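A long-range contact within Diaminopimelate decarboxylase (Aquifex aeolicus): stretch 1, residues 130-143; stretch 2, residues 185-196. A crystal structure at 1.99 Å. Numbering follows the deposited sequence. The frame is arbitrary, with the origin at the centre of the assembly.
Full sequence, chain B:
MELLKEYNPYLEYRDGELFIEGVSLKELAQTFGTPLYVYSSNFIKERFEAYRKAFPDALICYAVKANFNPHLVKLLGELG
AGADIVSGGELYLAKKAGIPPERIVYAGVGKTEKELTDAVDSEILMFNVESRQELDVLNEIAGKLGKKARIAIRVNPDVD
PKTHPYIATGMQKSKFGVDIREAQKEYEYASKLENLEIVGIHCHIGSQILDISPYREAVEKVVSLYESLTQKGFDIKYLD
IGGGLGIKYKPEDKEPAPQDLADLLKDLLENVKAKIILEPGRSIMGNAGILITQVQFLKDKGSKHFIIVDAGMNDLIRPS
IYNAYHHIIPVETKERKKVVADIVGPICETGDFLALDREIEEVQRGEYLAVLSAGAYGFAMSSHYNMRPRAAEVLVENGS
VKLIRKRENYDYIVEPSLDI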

# COMPACT_ATOMS: atom_id res chain seq x y z
N GLU B 130 -18.24 8.10 15.89
CA GLU B 130 -17.34 7.08 16.40
C GLU B 130 -16.82 7.36 17.83
O GLU B 130 -16.25 6.46 18.45
CB GLU B 130 -16.15 6.92 15.44
CG GLU B 130 -16.52 6.32 14.09
CD GLU B 130 -16.81 4.82 14.14
OE1 GLU B 130 -16.63 4.18 15.20
OE2 GLU B 130 -17.22 4.29 13.09
N SER B 131 -17.03 8.58 18.34
CA SER B 131 -16.65 8.89 19.72
C SER B 131 -17.44 10.06 20.31
O SER B 131 -18.03 10.87 19.60
CB SER B 131 -15.14 9.19 19.83
OG SER B 131 -14.83 10.34 19.07
N ARG B 132 -17.42 10.15 21.63
CA ARG B 132 -18.03 11.27 22.33
C ARG B 132 -17.30 12.60 22.09
O ARG B 132 -17.92 13.66 22.01
CB ARG B 132 -18.06 10.99 23.83
CG ARG B 132 -18.90 12.01 24.59
CD ARG B 132 -19.12 11.59 26.03
NE ARG B 132 -20.08 10.48 26.13
CZ ARG B 132 -20.74 10.18 27.25
NH1 ARG B 132 -20.56 10.91 28.35
NH2 ARG B 132 -21.60 9.17 27.26
N GLN B 133 -15.97 12.54 22.00
CA GLN B 133 -15.20 13.74 21.69
C GLN B 133 -15.58 14.28 20.30
O GLN B 133 -15.71 15.49 20.11
CB GLN B 133 -13.70 13.47 21.82
CG GLN B 133 -12.86 14.72 21.73
CD GLN B 133 -11.42 14.51 22.14
OE1 GLN B 133 -10.91 13.39 22.14
NE2 GLN B 133 -10.76 15.60 22.53
N GLU B 134 -15.80 13.36 19.35
CA GLU B 134 -16.30 13.70 18.03
C GLU B 134 -17.66 14.41 18.09
O GLU B 134 -17.88 15.34 17.33
CB GLU B 134 -16.38 12.45 17.12
CG GLU B 134 -16.89 12.74 15.69
CD GLU B 134 -17.11 11.49 14.84
OE1 GLU B 134 -16.55 10.42 15.20
OE2 GLU B 134 -17.85 11.57 13.83
N LEU B 135 -18.55 13.98 18.98
CA LEU B 135 -19.80 14.71 19.23
C LEU B 135 -19.54 16.20 19.58
O LEU B 135 -20.16 17.08 19.00
CB LEU B 135 -20.63 14.03 20.33
CG LEU B 135 -21.22 12.64 20.03
CD1 LEU B 135 -21.76 11.98 21.30
CD2 LEU B 135 -22.32 12.75 19.00
N ASP B 136 -18.63 16.44 20.52
CA ASP B 136 -18.26 17.78 20.98
C ASP B 136 -17.65 18.62 19.86
O ASP B 136 -18.01 19.80 19.66
CB ASP B 136 -17.26 17.66 22.14
CG ASP B 136 -17.89 17.14 23.41
OD1 ASP B 136 -19.08 17.39 23.62
OD2 ASP B 136 -17.18 16.49 24.21
N VAL B 137 -16.73 17.99 19.12
CA VAL B 137 -16.06 18.61 17.97
C VAL B 137 -17.05 18.98 16.87
O VAL B 137 -17.05 20.13 16.40
CB VAL B 137 -14.93 17.71 17.41
CG1 VAL B 137 -14.38 18.29 16.09
CG2 VAL B 137 -13.82 17.55 18.43
N LEU B 138 -17.88 18.02 16.45
CA LEU B 138 -18.93 18.28 15.47
C LEU B 138 -19.88 19.39 15.91
O LEU B 138 -20.30 20.22 15.10
CB LEU B 138 -19.77 17.02 15.21
CG LEU B 138 -19.52 16.11 14.02
CD1 LEU B 138 -20.63 15.06 14.02
CD2 LEU B 138 -19.49 16.88 12.69
N ASN B 139 -20.23 19.37 17.19
CA ASN B 139 -21.13 20.38 17.75
C ASN B 139 -20.46 21.77 17.69
O ASN B 139 -21.11 22.76 17.33
CB ASN B 139 -21.49 20.02 19.19
CG ASN B 139 -22.51 20.98 19.80
OD1 ASN B 139 -23.63 21.13 19.30
ND2 ASN B 139 -22.12 21.64 20.89
N GLU B 140 -19.18 21.83 18.03
CA GLU B 140 -18.42 23.09 17.99
C GLU B 140 -18.35 23.64 16.57
O GLU B 140 -18.61 24.83 16.35
CB GLU B 140 -17.02 22.91 18.60
CG GLU B 140 -16.18 24.20 18.68
CD GLU B 140 -15.12 24.16 19.78
OE1 GLU B 140 -14.59 23.06 20.08
N ILE B 141 -18.01 22.77 15.62
CA ILE B 141 -17.91 23.11 14.19
C ILE B 141 -19.24 23.54 13.57
O ILE B 141 -19.28 24.54 12.82
CB ILE B 141 -17.31 21.94 13.36
CG1 ILE B 141 -15.81 21.79 13.67
CG2 ILE B 141 -17.56 22.15 11.87
CD1 ILE B 141 -15.20 20.44 13.28
N ALA B 142 -20.31 22.81 13.87
CA ALA B 142 -21.65 23.15 13.38
C ALA B 142 -22.07 24.54 13.87
O ALA B 142 -22.49 25.37 13.08
CB ALA B 142 -22.67 22.08 13.78
N GLY B 143 -21.93 24.78 15.17
CA GLY B 143 -22.15 26.11 15.76
C GLY B 143 -21.42 27.22 15.01
O GLY B 143 -22.04 28.23 14.66
N LYS B 185 -26.45 6.11 26.53
CA LYS B 185 -25.76 7.18 27.25
C LYS B 185 -25.16 8.24 26.33
O LYS B 185 -25.18 9.43 26.64
CB LYS B 185 -24.66 6.61 28.16
CG LYS B 185 -25.19 5.99 29.46
CD LYS B 185 -24.04 5.59 30.39
CE LYS B 185 -23.63 4.12 30.19
NZ LYS B 185 -22.54 3.73 31.14
N GLU B 186 -24.64 7.80 25.18
CA GLU B 186 -24.17 8.75 24.18
C GLU B 186 -25.30 9.51 23.49
O GLU B 186 -25.11 10.67 23.13
CB GLU B 186 -23.26 8.06 23.14
CG GLU B 186 -21.82 7.94 23.61
CD GLU B 186 -20.89 7.42 22.54
OE1 GLU B 186 -20.85 7.99 21.42
OE2 GLU B 186 -20.18 6.43 22.83
N TYR B 187 -26.45 8.87 23.29
CA TYR B 187 -27.62 9.54 22.71
C TYR B 187 -28.16 10.61 23.66
O TYR B 187 -28.52 11.72 23.24
CB TYR B 187 -28.71 8.53 22.35
CG TYR B 187 -28.51 7.90 20.99
CD1 TYR B 187 -27.91 6.65 20.86
CD2 TYR B 187 -28.88 8.59 19.84
CE1 TYR B 187 -27.70 6.08 19.61
CE2 TYR B 187 -28.67 8.03 18.57
CZ TYR B 187 -28.08 6.79 18.46
OH TYR B 187 -27.87 6.24 17.22
N GLU B 188 -28.18 10.27 24.95
CA GLU B 188 -28.56 11.23 25.99
C GLU B 188 -27.61 12.43 26.04
O GLU B 188 -28.05 13.57 26.10
CB GLU B 188 -28.66 10.55 27.36
CG GLU B 188 -29.89 9.62 27.50
CD GLU B 188 -31.23 10.36 27.42
OE1 GLU B 188 -31.23 11.61 27.54
OE2 GLU B 188 -32.28 9.68 27.23
N TYR B 189 -26.31 12.15 25.96
CA TYR B 189 -25.29 13.18 25.92
C TYR B 189 -25.45 14.08 24.69
O TYR B 189 -25.45 15.31 24.81
CB TYR B 189 -23.89 12.56 25.97
CG TYR B 189 -22.78 13.60 25.98
CD1 TYR B 189 -22.39 14.20 27.18
CD2 TYR B 189 -22.15 13.99 24.79
CE1 TYR B 189 -21.39 15.17 27.19
CE2 TYR B 189 -21.15 14.95 24.79
CZ TYR B 189 -20.78 15.54 26.00
OH TYR B 189 -19.80 16.50 26.03
N ALA B 190 -25.63 13.45 23.53
CA ALA B 190 -25.79 14.18 22.27
C ALA B 190 -27.05 15.05 22.21
O ALA B 190 -27.08 16.05 21.51
CB ALA B 190 -25.74 13.21 21.08
N SER B 191 -28.10 14.66 22.94
CA SER B 191 -29.35 15.43 22.95
C SER B 191 -29.18 16.82 23.58
O SER B 191 -29.99 17.74 23.32
CB SER B 191 -30.47 14.68 23.68
OG SER B 191 -30.25 14.74 25.08
N LYS B 192 -28.13 16.97 24.39
CA LYS B 192 -27.86 18.22 25.09
C LYS B 192 -26.95 19.16 24.28
O LYS B 192 -26.67 20.28 24.71
CB LYS B 192 -27.28 17.94 26.48
CG LYS B 192 -28.28 17.24 27.42
CD LYS B 192 -27.81 17.25 28.84
CE LYS B 192 -27.02 16.01 29.20
NZ LYS B 192 -27.91 14.87 29.55
N LEU B 193 -26.49 18.70 23.12
CA LEU B 193 -25.64 19.52 22.24
C LEU B 193 -26.48 20.25 21.19
O LEU B 193 -27.02 19.64 20.28
CB LEU B 193 -24.54 18.67 21.61
CG LEU B 193 -23.59 18.04 22.62
CD1 LEU B 193 -22.68 16.99 21.98
CD2 LEU B 193 -22.77 19.11 23.36
N GLU B 194 -26.59 21.57 21.35
CA GLU B 194 -27.58 22.36 20.59
C GLU B 194 -27.40 22.40 19.07
O GLU B 194 -28.38 22.65 18.36
CB GLU B 194 -27.65 23.79 21.15
OE2 GLU B 194 -27.60 25.50 24.07
N ASN B 195 -26.19 22.17 18.57
CA ASN B 195 -25.93 22.22 17.12
C ASN B 195 -25.98 20.87 16.41
O ASN B 195 -25.71 20.79 15.20
CB ASN B 195 -24.58 22.91 16.84
CG ASN B 195 -24.44 24.22 17.58
OD1 ASN B 195 -25.32 25.07 17.50
ND2 ASN B 195 -23.37 24.37 18.34
N LEU B 196 -26.31 19.82 17.15
CA LEU B 196 -26.47 18.48 16.57
C LEU B 196 -27.93 18.13 16.49
O LEU B 196 -28.72 18.51 17.35
CB LEU B 196 -25.77 17.42 17.41
CG LEU B 196 -24.28 17.58 17.70
CD1 LEU B 196 -23.81 16.36 18.46
CD2 LEU B 196 -23.49 17.82 16.40

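The two stretches, whose touching residues are at least 51 positions apart in sequence, pack as neighbouring helices running in nearly the same direction. The axes of helix 132-143 and helix 185-191 cross at -19° and approach to 10.6 Å, and the contact buries 740 Å² in total. Beyond the second helix, the chain passes through a type I turn from Leu193 to Leu196 and draws closer to the first: the CA atoms of Arg132 and Glu186 are 6.9 Å apart, whereas those of Asn139 and Asn195 are separated by 5.2 Å.

At the start of the first helix, the amide of Glu134 is capped by a side chain. Ser131, at the N-cap, accepts from Glu134 N through its OG at 3.2 Å, and the side chain of Glu134 reaches back past the cap, its OE1 accepting from Glu130 N at 3.0 Å.

Apolar packing centres on Leu135, whose CB points toward the second stretch. Its CD1 lies 4.0 Å from Tyr189 CD2 and its CD2 lies 4.0 Å from Ala190 CB, while the same CD2 meets Leu196 CD1 at 3.9 Å. Leu193 CD1 approaches Leu135 CB at 4.0 Å, and one turn further along, Leu138 CB adds a 4.0 Å contact with Leu196 CD2.

Tyr189 joins apolar and polar contacts. The guanidinium of Arg132 lies flat on its ring, with centres 4.7 Å apart and planes at 11°, an arrangement that sets a delocalised cation over the aromatic electrons. Arg132 CD sits 4.0 Å from the ring centroid, almost on the ring normal, so the aliphatic part of the side chain also covers this face. At the ring edge, Tyr189 OH donates a short hydrogen bond to Asp136 OD1, at 2.7 Å. The CB of Asp136 points sideways, but its m rotamer brings the carboxylate nearer to meet the phenol.

The two asparagines form the other polar link. Asn139 OD1 accepts from the backbone amide Asn195 N at 2.9 Å, anchoring the turn to the helix. Asn195 ND2 reaches back to donate to the carbonyl Asn139 O at 3.0 Å. That carbonyl also accepts the helical bond from Gly143 N at 3.1 Å, so it serves two donors. Within the turn, Leu196 N is satisfied by Leu193 O at 3.2 Å.

Close packing accompanies these bonds. Ala142 CB lies 3.7 Å from Asn195 CB, and Gly143 CA is 3.3 Å from Asn195 ND2. An ideal CB on Gly143 would fall 2.7 Å from that ND2, a clash that the absence of a side chain avoids.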